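Local coordinates for protein probable serine protease HTRA3 (Homo sapiens, PDB 2P3W) that is probably a serine protease whose PDZ domain binds peptides carrying a hydrophobic C-terminus, such as a phage-derived high-affinity ligand, at residues 33-41 with 66-74. Sequence-based numbering, arbitrary orientation.
Sequences VSSGIYVQE and PLVDSSELQ
Within the core of the PDZ domain, I37, at the start of strand 37-42, packs against the N-terminal turn of helix 70-79 and the loop leading into it. The CD1 methyl of I37 abuts the backbone just before the first turn, 3.4 Å from S70 N. With CG1 anti to the carbonyl carbon (chi1 -52°) and CG2 anti to the backbone N, its branches diverge: CG1 meets L67 CB at 4.2 Å and CG2 touches L73 CD2 at 4.1 Å. M12 of strand 10-14 also packs on I37. The ligand groove of a PDZ domain runs between a strand, here probably 10-14, and a helix, here 70-79; strand 37-42 pairs antiparallel with 10-14, which probably puts I37 beneath the groove. R110 of the second subunit packs on S70 and S71, consistent with its C-terminal tail occupying that groove. At G36, whose backbone angles call for glycine, CA lies 3.3 Å from L67 O in a CA-H...O contact. A water accepts from G36 N (3.0 Å to the water oxygen) and donates to V68 O. One residue earlier, S35 OG lies 3.3 Å from V68 CG1. D69 is the N-cap: its OD1 takes S71 N and S71 OG from opposite faces of the carboxylate plane. E72 OE1 accepts D69 N from above its plane, completing a capping box, and also V68 N at 2.8 Å, nearly along its C-O axis.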
loop_
_atom_site.group_PDB
_atom_site.type_symbol
_atom_site.label_atom_id
_atom_site.label_comp_id
_atom_site.label_asym_id
_atom_site.label_seq_id
_atom_site.Cartn_x
_atom_site.Cartn_y
_atom_site.Cartn_z
ATOM N N VAL A 33 23.878 -6.512 -7.359
ATOM C CA VAL A 33 23.410 -5.292 -6.686
ATOM C C VAL A 33 23.259 -5.521 -5.183
ATOM O O VAL A 33 22.228 -6.013 -4.716
ATOM C CB VAL A 33 22.063 -4.761 -7.267
ATOM C CG1 VAL A 33 21.629 -3.489 -6.525
ATOM C CG2 VAL A 33 22.191 -4.477 -8.771
ATOM N N SER A 34 24.275 -5.104 -4.434
ATOM C CA SER A 34 24.381 -5.396 -3.010
ATOM C C SER A 34 23.844 -4.286 -2.092
ATOM O O SER A 34 23.883 -4.429 -0.881
ATOM C CB SER A 34 25.852 -5.649 -2.665
ATOM O OG SER A 34 26.621 -4.479 -2.892
ATOM N N SER A 35 23.345 -3.193 -2.662
ATOM C CA SER A 35 22.894 -2.055 -1.865
ATOM C C SER A 35 21.729 -1.398 -2.562
ATOM O O SER A 35 21.716 -1.338 -3.793
ATOM C CB SER A 35 24.044 -1.050 -1.722
ATOM O OG SER A 35 23.720 -0.040 -0.793
ATOM N N GLY A 36 20.765 -0.886 -1.800
ATOM C CA GLY A 36 19.642 -0.143 -2.370
ATOM C C GLY A 36 18.320 -0.474 -1.677
ATOM O O GLY A 36 18.303 -1.078 -0.590
ATOM N N ILE A 37 17.235 -0.071 -2.326
ATOM C CA ILE A 37 15.881 -0.290 -1.837
ATOM C C ILE A 37 15.112 -1.171 -2.798
ATOM O O ILE A 37 14.886 -0.805 -3.950
ATOM C CB ILE A 37 15.103 1.046 -1.714
ATOM C CG1 ILE A 37 15.893 2.094 -0.901
ATOM C CG2 ILE A 37 13.741 0.791 -1.133
ATOM C CD1 ILE A 37 16.352 1.639 0.402
ATOM N N TYR A 38 14.672 -2.327 -2.320
ATOM C CA TYR A 38 13.892 -3.236 -3.162
ATOM C C TYR A 38 12.406 -2.879 -3.213
ATOM O O TYR A 38 11.780 -2.611 -2.176
ATOM C CB TYR A 38 14.060 -4.623 -2.631
ATOM C CG TYR A 38 13.391 -5.712 -3.449
ATOM C CD1 TYR A 38 13.928 -6.139 -4.653
ATOM C CD2 TYR A 38 12.236 -6.305 -3.000
ATOM C CE1 TYR A 38 13.309 -7.150 -5.398
ATOM C CE2 TYR A 38 11.608 -7.321 -3.718
ATOM C CZ TYR A 38 12.141 -7.733 -4.919
ATOM O OH TYR A 38 11.502 -8.753 -5.616
ATOM N N VAL A 39 11.838 -2.890 -4.417
ATOM C CA VAL A 39 10.412 -2.590 -4.595
ATOM C C VAL A 39 9.631 -3.900 -4.519
ATOM O O VAL A 39 9.533 -4.660 -5.498
ATOM C CB VAL A 39 10.119 -1.855 -5.921
ATOM C CG1 VAL A 39 8.620 -1.529 -6.051
ATOM C CG2 VAL A 39 10.978 -0.609 -6.057
ATOM N N GLN A 40 9.082 -4.152 -3.329
ATOM C CA GLN A 40 8.280 -5.349 -3.089
ATOM C C GLN A 40 6.934 -5.262 -3.798
ATOM O O GLN A 40 6.498 -6.237 -4.392
ATOM C CB GLN A 40 8.102 -5.584 -1.582
ATOM C CG GLN A 40 7.267 -6.799 -1.203
ATOM C CD GLN A 40 7.860 -8.137 -1.583
ATOM O OE1 GLN A 40 9.067 -8.313 -1.577
ATOM N NE2 GLN A 40 6.991 -9.123 -1.839
ATOM N N GLU A 41 6.274 -4.108 -3.715
ATOM C CA GLU A 41 4.973 -3.903 -4.369
ATOM C C GLU A 41 4.835 -2.448 -4.860
ATOM O O GLU A 41 5.454 -1.531 -4.310
ATOM C CB GLU A 41 3.808 -4.202 -3.406
ATOM C CG GLU A 41 3.747 -5.584 -2.799
ATOM C CD GLU A 41 3.540 -6.709 -3.813
ATOM O OE1 GLU A 41 3.936 -7.859 -3.469
ATOM O OE2 GLU A 41 2.997 -6.456 -4.927
ATOM N N PRO A 66 23.298 8.277 -3.086
ATOM C CA PRO A 66 23.156 6.835 -2.884
ATOM C C PRO A 66 22.146 6.462 -1.805
ATOM O O PRO A 66 22.085 7.103 -0.754
ATOM C CB PRO A 66 24.567 6.374 -2.497
ATOM C CG PRO A 66 25.300 7.588 -2.115
ATOM C CD PRO A 66 24.661 8.756 -2.781
ATOM N N LEU A 67 21.354 5.429 -2.082
ATOM C CA LEU A 67 20.421 4.854 -1.105
ATOM C C LEU A 67 20.922 3.521 -0.577
ATOM O O LEU A 67 21.226 2.613 -1.361
ATOM C CB LEU A 67 19.044 4.666 -1.737
ATOM C CG LEU A 67 18.278 5.971 -1.976
ATOM C CD1 LEU A 67 17.051 5.771 -2.852
ATOM C CD2 LEU A 67 17.906 6.603 -0.662
ATOM N N VAL A 68 21.032 3.416 0.747
ATOM C CA VAL A 68 21.400 2.150 1.391
ATOM C C VAL A 68 20.320 1.633 2.348
ATOM O O VAL A 68 20.337 0.462 2.699
ATOM C CB VAL A 68 22.761 2.245 2.112
ATOM C CG1 VAL A 68 23.851 2.668 1.117
ATOM C CG2 VAL A 68 22.705 3.218 3.302
ATOM N N ASP A 69 19.394 2.495 2.776
ATOM C CA ASP A 69 18.383 2.096 3.783
ATOM C C ASP A 69 17.047 2.731 3.493
ATOM O O ASP A 69 16.960 3.870 3.056
ATOM C CB ASP A 69 18.829 2.500 5.197
ATOM C CG ASP A 69 17.973 1.861 6.286
ATOM O OD1 ASP A 69 17.023 2.500 6.803
ATOM O OD2 ASP A 69 18.227 0.689 6.606
ATOM N N SER A 70 15.979 1.979 3.714
ATOM C CA SER A 70 14.635 2.481 3.413
ATOM C C SER A 70 14.318 3.827 4.099
ATOM O O SER A 70 13.629 4.682 3.510
ATOM C CB SER A 70 13.594 1.419 3.745
ATOM O OG SER A 70 13.576 1.144 5.131
ATOM N N SER A 71 14.835 4.048 5.302
ATOM C CA SER A 71 14.596 5.314 6.013
ATOM C C SER A 71 15.026 6.536 5.197
ATOM O O SER A 71 14.435 7.635 5.329
ATOM C CB SER A 71 15.313 5.311 7.365
ATOM O OG SER A 71 16.727 5.251 7.210
ATOM N N GLU A 72 16.057 6.365 4.366
ATOM C CA GLU A 72 16.555 7.464 3.538
ATOM C C GLU A 72 15.552 7.789 2.451
ATOM O O GLU A 72 15.357 8.954 2.120
ATOM C CB GLU A 72 17.902 7.108 2.899
ATOM C CG GLU A 72 19.017 6.907 3.913
ATOM C CD GLU A 72 20.260 6.275 3.327
ATOM O OE1 GLU A 72 20.177 5.549 2.323
ATOM O OE2 GLU A 72 21.338 6.493 3.902
ATOM N N LEU A 73 14.894 6.773 1.888
ATOM C CA LEU A 73 13.900 7.036 0.842
ATOM C C LEU A 73 12.637 7.656 1.468
ATOM O O LEU A 73 12.022 8.592 0.923
ATOM C CB LEU A 73 13.563 5.767 0.066
ATOM C CG LEU A 73 12.555 5.968 -1.077
ATOM C CD1 LEU A 73 13.005 7.036 -2.114
ATOM C CD2 LEU A 73 12.334 4.607 -1.718
ATOM N N GLN A 74 12.233 7.130 2.611
ATOM C CA GLN A 74 11.142 7.760 3.372
ATOM C C GLN A 74 11.405 9.270 3.567
ATOM O O GLN A 74 10.514 10.102 3.347
ATOM C CB GLN A 74 10.985 7.076 4.729
ATOM C CG GLN A 74 9.709 7.476 5.430
ATOM C CD GLN A 74 9.573 6.882 6.812
ATOM O OE1 GLN A 74 10.219 5.878 7.143
ATOM N NE2 GLN A 74 8.734 7.506 7.643
HETATM O O HOH W 1 21.130 -1.641 1.073
#